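DUF269-containing protein (Cyanothece sp. ATCC 51142, PDB 3NJ2) is of unknown function but belongs to the DUF269 family and is associated with nitrogen fixation in this cyanobacterium. Local coordinates at residues 98-103 with 130-135; 110-115 with 120-125. All coordinates share one frame; numbering follows the deposited sequence.

Contact 1 (98-103 with 130-135); sequences ALIEKE and MVVSRS
I100 of helix 83-104 meets V131 and V132 at a classic beta bulge in strand 129-136, and the three residues show how a helix can be packed against an irregularity in a strand by methyl groups alone. Both valines face V124 of the neighbouring strand 120-126, so the bulge places two consecutive side chains on the helix side of the sheet, where a regular strand would place one.

The touching atoms are few. I100 CD1 lies 3.8 Å from V131 CG2, the two side chains reaching toward each other tip to tip, while I100 CD1 and V132 CG2 stand farther apart, at 4.5 Å. With CG1 set anti to the carbonyl carbon (chi1 -66°) and the chain then extended through CD1 (chi2 169°), the long branch of the isoleucine bridges a backbone gap that measures 8.5 Å between I100 CA and V131 CA. On the strand side, V131 CG2 occupies the slot between its own backbone N and carbonyl carbon, and this is the methyl that meets I100 CD1. The buried interface is small, about 100 Å², and no hydrogen bond crosses it.

Other parts of the fold close around this apolar meeting. V165 of helix 147-167 touches both I100 and V131, as does C108 in the loop that leads from the helix into the sheet. On the same helix turn, E101 OE1 accepts a hydrogen bond from C108 N, tying that loop back to the helix. The backbone oxygen I100 O is hydrogen-bonded to T104 OG1, one turn further along the helix.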
loop_
_atom_site.group_PDB
_atom_site.type_symbol
_atom_site.label_atom_id
_atom_site.label_comp_id
_atom_site.label_asym_id
_atom_site.label_seq_id
_atom_site.Cartn_x
_atom_site.Cartn_y
_atom_site.Cartn_z
ATOM N N ALA B 98 -7.067 13.484 5.318
ATOM C CA ALA B 98 -7.767 14.772 5.012
ATOM C C ALA B 98 -7.433 15.899 5.979
ATOM O O ALA B 98 -7.382 17.034 5.565
ATOM C CB ALA B 98 -9.251 14.470 5.006
ATOM N N LEU B 99 -7.224 15.614 7.257
ATOM C CA LEU B 99 -6.843 16.596 8.247
ATOM C C LEU B 99 -5.391 17.061 8.014
ATOM O O LEU B 99 -5.090 18.247 8.147
ATOM C CB LEU B 99 -7.032 16.083 9.668
ATOM C CG LEU B 99 -8.497 15.968 10.076
ATOM C CD1 LEU B 99 -8.604 14.870 11.202
ATOM C CD2 LEU B 99 -9.084 17.332 10.339
ATOM N N ILE B 100 -4.488 16.132 7.677
ATOM C CA ILE B 100 -3.110 16.518 7.304
ATOM C C ILE B 100 -3.157 17.482 6.138
ATOM O O ILE B 100 -2.518 18.521 6.189
ATOM C CB ILE B 100 -2.272 15.248 7.029
ATOM C CG1 ILE B 100 -2.141 14.500 8.319
ATOM C CG2 ILE B 100 -0.868 15.695 6.507
ATOM C CD1 ILE B 100 -1.533 13.066 8.048
ATOM N N GLU B 101 -3.942 17.171 5.108
ATOM C CA GLU B 101 -4.070 18.006 3.946
ATOM C C GLU B 101 -4.679 19.363 4.328
ATOM O O GLU B 101 -4.152 20.398 3.901
ATOM C CB GLU B 101 -4.944 17.235 2.928
ATOM C CG GLU B 101 -4.928 17.776 1.513
ATOM C CD GLU B 101 -5.520 16.757 0.490
ATOM O OE1 GLU B 101 -5.238 15.487 0.446
ATOM O OE2 GLU B 101 -6.304 17.276 -0.361
ATOM N N LYS B 102 -5.734 19.399 5.157
ATOM C CA LYS B 102 -6.376 20.679 5.583
ATOM C C LYS B 102 -5.391 21.577 6.319
ATOM O O LYS B 102 -5.358 22.823 6.126
ATOM C CB LYS B 102 -7.563 20.394 6.520
ATOM C CG LYS B 102 -8.783 19.979 5.757
ATOM C CD LYS B 102 -9.969 20.065 6.635
ATOM C CE LYS B 102 -11.212 20.206 5.772
ATOM N NZ LYS B 102 -12.323 19.561 6.493
ATOM N N GLU B 103 -4.597 21.032 7.207
ATOM C CA GLU B 103 -3.778 21.865 8.088
ATOM C C GLU B 103 -2.447 22.225 7.462
ATOM O O GLU B 103 -1.828 23.206 7.864
ATOM C CB GLU B 103 -3.568 21.119 9.431
ATOM C CG GLU B 103 -4.836 20.884 10.286
ATOM C CD GLU B 103 -5.234 22.112 11.098
ATOM O OE1 GLU B 103 -4.929 22.115 12.317
ATOM O OE2 GLU B 103 -5.701 23.094 10.424
ATOM N N MET B 130 6.415 9.932 3.653
ATOM C CA MET B 130 5.469 9.086 4.394
ATOM C C MET B 130 4.994 9.719 5.663
ATOM O O MET B 130 5.756 9.809 6.718
ATOM C CB MET B 130 6.173 7.782 4.766
ATOM C CG MET B 130 6.799 7.078 3.696
ATOM S SD MET B 130 5.659 6.527 2.455
ATOM C CE MET B 130 4.089 5.948 3.528
ATOM N N VAL B 131 3.753 10.226 5.640
ATOM C CA VAL B 131 3.187 10.877 6.839
ATOM C C VAL B 131 2.471 9.935 7.804
ATOM O O VAL B 131 2.329 10.319 8.982
ATOM C CB VAL B 131 2.298 12.141 6.478
ATOM C CG1 VAL B 131 3.168 13.252 5.845
ATOM C CG2 VAL B 131 1.056 11.773 5.569
ATOM N N VAL B 132 2.026 8.747 7.327
ATOM C CA VAL B 132 1.559 7.678 8.264
ATOM C C VAL B 132 2.136 6.442 7.657
ATOM O O VAL B 132 2.041 6.257 6.449
ATOM C CB VAL B 132 0.052 7.524 8.273
ATOM C CG1 VAL B 132 -0.341 6.259 9.117
ATOM C CG2 VAL B 132 -0.574 8.764 8.825
ATOM N N SER B 133 2.778 5.592 8.478
ATOM C CA SER B 133 3.257 4.289 7.938
ATOM C C SER B 133 3.073 3.273 9.058
ATOM O O SER B 133 4.059 2.941 9.792
ATOM C CB SER B 133 4.668 4.311 7.348
ATOM O OG SER B 133 5.510 5.063 8.196
ATOM N N ARG B 134 1.834 2.768 9.160
ATOM C CA ARG B 134 1.333 1.992 10.299
ATOM C C ARG B 134 1.186 0.496 9.982
ATOM O O ARG B 134 0.468 0.091 9.079
ATOM C CB ARG B 134 -0.009 2.550 10.740
ATOM C CG ARG B 134 -0.462 1.979 12.011
ATOM C CD ARG B 134 -1.323 3.025 12.698
ATOM N NE ARG B 134 -1.866 2.461 13.923
ATOM C CZ ARG B 134 -1.335 2.636 15.129
ATOM N NH1 ARG B 134 -0.243 3.385 15.310
ATOM N NH2 ARG B 134 -1.945 2.082 16.173
ATOM N N SER B 135 1.861 -0.340 10.776
ATOM C CA SER B 135 1.692 -1.810 10.673
ATOM C C SER B 135 0.346 -2.212 11.274
ATOM O O SER B 135 0.048 -1.787 12.414
ATOM C CB SER B 135 2.808 -2.411 11.507
ATOM O OG SER B 135 2.758 -3.835 11.467
#

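Contact 2 (110-115 with 120-125); sequences VVVDLN and GWALVW
V111 and D113 pair with L123 and W121 as the hydrogen-bonded positions of an antiparallel beta hairpin, strands 110-114 and 120-125 running at 172° to each other. Four backbone bonds join them: V111 N to L123 O (3.0 Å), L123 N to V111 O (2.8 Å), and the reciprocal pair between D113 and W121. All are close to straight, and L123 N and D113 N approach their acceptors almost along the carbonyl bond. Towards the turn, L114 CD2 rests 3.7 Å from G120 N.

On the face of V110, V112, A122 and V124, the side chains of V110 and V124 lie side by side, with V110 CG2 and V124 CG2 4.0 Å apart. On the other face, which carries V111, D113, W121 and L123, V111 CG2 sits in the plane of the W125 ring, at its edge, 3.8 Å from W125 CZ3. The chi1 of 72° puts W125 CG between its backbone N and carbonyl carbon and brings the edge of the indole, at CZ3, back to V111 CG2.

Helix 83-104 packs on the first face, A97 touching both V110 and V124 and F93 touching A122. On the second, W121 meets W125 of the second subunit edge-to-face, and W125 meets W121 of that subunit in the same way, making this a dimer surface. At the turn, N115 OD1 accepts a hydrogen bond from F119 N.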
loop_
_atom_site.group_PDB
_atom_site.type_symbol
_atom_site.label_atom_id
_atom_site.label_comp_id
_atom_site.label_asym_id
_atom_site.label_seq_id
_atom_site.Cartn_x
_atom_site.Cartn_y
_atom_site.Cartn_z
ATOM N N VAL B 110 -3.821 7.655 0.203
ATOM C CA VAL B 110 -3.938 6.605 1.206
ATOM C C VAL B 110 -3.984 5.244 0.542
ATOM O O VAL B 110 -4.756 5.023 -0.472
ATOM C CB VAL B 110 -5.216 6.816 2.058
ATOM C CG1 VAL B 110 -5.346 5.697 3.103
ATOM C CG2 VAL B 110 -5.233 8.188 2.776
ATOM N N VAL B 111 -3.219 4.265 1.082
ATOM C CA VAL B 111 -3.405 2.857 0.769
ATOM C C VAL B 111 -3.464 2.029 2.039
ATOM O O VAL B 111 -2.675 2.219 2.972
ATOM C CB VAL B 111 -2.175 2.405 -0.096
ATOM C CG1 VAL B 111 -1.840 0.860 -0.022
ATOM C CG2 VAL B 111 -2.361 2.898 -1.475
ATOM N N VAL B 112 -4.379 1.102 2.043
ATOM C CA VAL B 112 -4.493 0.058 3.080
ATOM C C VAL B 112 -4.288 -1.310 2.403
ATOM O O VAL B 112 -5.071 -1.713 1.500
ATOM C CB VAL B 112 -5.801 0.146 3.912
ATOM C CG1 VAL B 112 -5.946 -1.071 4.830
ATOM C CG2 VAL B 112 -5.918 1.503 4.664
ATOM N N ASP B 113 -3.176 -1.956 2.714
ATOM C CA ASP B 113 -2.879 -3.206 2.078
ATOM C C ASP B 113 -2.906 -4.306 3.164
ATOM O O ASP B 113 -2.185 -4.246 4.158
ATOM C CB ASP B 113 -1.503 -3.159 1.488
ATOM C CG ASP B 113 -1.136 -4.428 0.693
ATOM O OD1 ASP B 113 -1.949 -4.907 -0.147
ATOM O OD2 ASP B 113 -0.060 -4.937 0.842
ATOM N N LEU B 114 -3.822 -5.259 2.975
ATOM C CA LEU B 114 -3.946 -6.389 3.890
ATOM C C LEU B 114 -3.911 -7.723 3.218
ATOM O O LEU B 114 -4.497 -7.914 2.137
ATOM C CB LEU B 114 -5.244 -6.242 4.757
ATOM C CG LEU B 114 -5.291 -4.980 5.674
ATOM C CD1 LEU B 114 -6.729 -4.502 6.190
ATOM C CD2 LEU B 114 -4.356 -5.197 6.944
ATOM N N ASN B 115 -3.267 -8.706 3.866
ATOM C CA ASN B 115 -3.262 -10.074 3.362
ATOM C C ASN B 115 -4.448 -10.856 3.939
ATOM O O ASN B 115 -5.244 -10.371 4.708
ATOM C CB ASN B 115 -1.888 -10.749 3.524
ATOM C CG ASN B 115 -1.558 -11.061 4.991
ATOM O OD1 ASN B 115 -2.386 -10.897 5.877
ATOM N ND2 ASN B 115 -0.307 -11.452 5.253
ATOM N N GLY B 120 -0.806 -6.237 7.516
ATOM C CA GLY B 120 -0.262 -5.440 6.364
ATOM C C GLY B 120 0.053 -4.050 6.872
ATOM O O GLY B 120 0.636 -3.860 7.986
ATOM N N TRP B 121 -0.312 -3.065 6.049
ATOM C CA TRP B 121 0.104 -1.688 6.270
ATOM C C TRP B 121 -0.989 -0.673 5.932
ATOM O O TRP B 121 -1.734 -0.914 4.976
ATOM C CB TRP B 121 1.218 -1.375 5.314
ATOM C CG TRP B 121 2.502 -2.048 5.637
ATOM C CD1 TRP B 121 3.033 -3.181 5.013
ATOM C CD2 TRP B 121 3.447 -1.659 6.646
ATOM N NE1 TRP B 121 4.222 -3.533 5.611
ATOM C CE2 TRP B 121 4.537 -2.597 6.554
ATOM C CE3 TRP B 121 3.543 -0.605 7.532
ATOM C CZ2 TRP B 121 5.650 -2.516 7.407
ATOM C CZ3 TRP B 121 4.638 -0.537 8.396
ATOM C CH2 TRP B 121 5.662 -1.531 8.324
ATOM N N ALA B 122 -1.024 0.415 6.691
ATOM C CA ALA B 122 -1.759 1.611 6.315
ATOM C C ALA B 122 -0.707 2.667 6.012
ATOM O O ALA B 122 0.098 3.000 6.882
ATOM C CB ALA B 122 -2.664 2.027 7.443
ATOM N N LEU B 123 -0.794 3.230 4.800
ATOM C CA LEU B 123 0.213 4.163 4.322
ATOM C C LEU B 123 -0.476 5.469 3.917
ATOM O O LEU B 123 -1.435 5.439 3.164
ATOM C CB LEU B 123 0.977 3.641 3.111
ATOM C CG LEU B 123 1.543 2.255 3.488
ATOM C CD1 LEU B 123 2.168 1.689 2.224
ATOM C CD2 LEU B 123 2.541 2.404 4.672
ATOM N N VAL B 124 0.016 6.596 4.395
ATOM C CA VAL B 124 -0.447 7.928 3.884
ATOM C C VAL B 124 0.774 8.654 3.441
ATOM O O VAL B 124 1.729 8.779 4.213
ATOM C CB VAL B 124 -1.192 8.640 4.936
ATOM C CG1 VAL B 124 -1.737 10.078 4.411
ATOM C CG2 VAL B 124 -2.400 7.768 5.539
ATOM N N TRP B 125 0.772 9.143 2.210
ATOM C CA TRP B 125 1.943 9.894 1.740
ATOM C C TRP B 125 1.538 11.116 0.972
ATOM O O TRP B 125 0.478 11.123 0.384
ATOM C CB TRP B 125 2.920 9.089 0.908
ATOM C CG TRP B 125 2.510 8.724 -0.430
ATOM C CD1 TRP B 125 2.959 9.274 -1.630
ATOM C CD2 TRP B 125 1.481 7.760 -0.789
ATOM N NE1 TRP B 125 2.279 8.695 -2.698
ATOM C CE2 TRP B 125 1.426 7.736 -2.222
ATOM C CE3 TRP B 125 0.677 6.843 -0.070
ATOM C CZ2 TRP B 125 0.561 6.880 -2.935
ATOM C CZ3 TRP B 125 -0.221 6.021 -0.799
ATOM C CH2 TRP B 125 -0.261 6.055 -2.225
#

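Overall arrangement
Contact 2 is nested within the loop closed by contact 1, and their centres lie 12 Å apart. Within this chain the two share one three-stranded antiparallel sheet in which 120-126 is the middle strand, so this strand carries the connection: V131 N is 2.9 Å from V124 O and R134 O is 2.8 Å from A122 N, both probable hydrogen bonds. W121 adds packing, its CE3 lying 3.5 Å from R134 O. Helix 83-104 leads through a short loop into the hairpin and packs against the sheet at both contacts. Each also reaches the second subunit, through M130 and S133 in contact 1 and through the tryptophan-bearing face in contact 2.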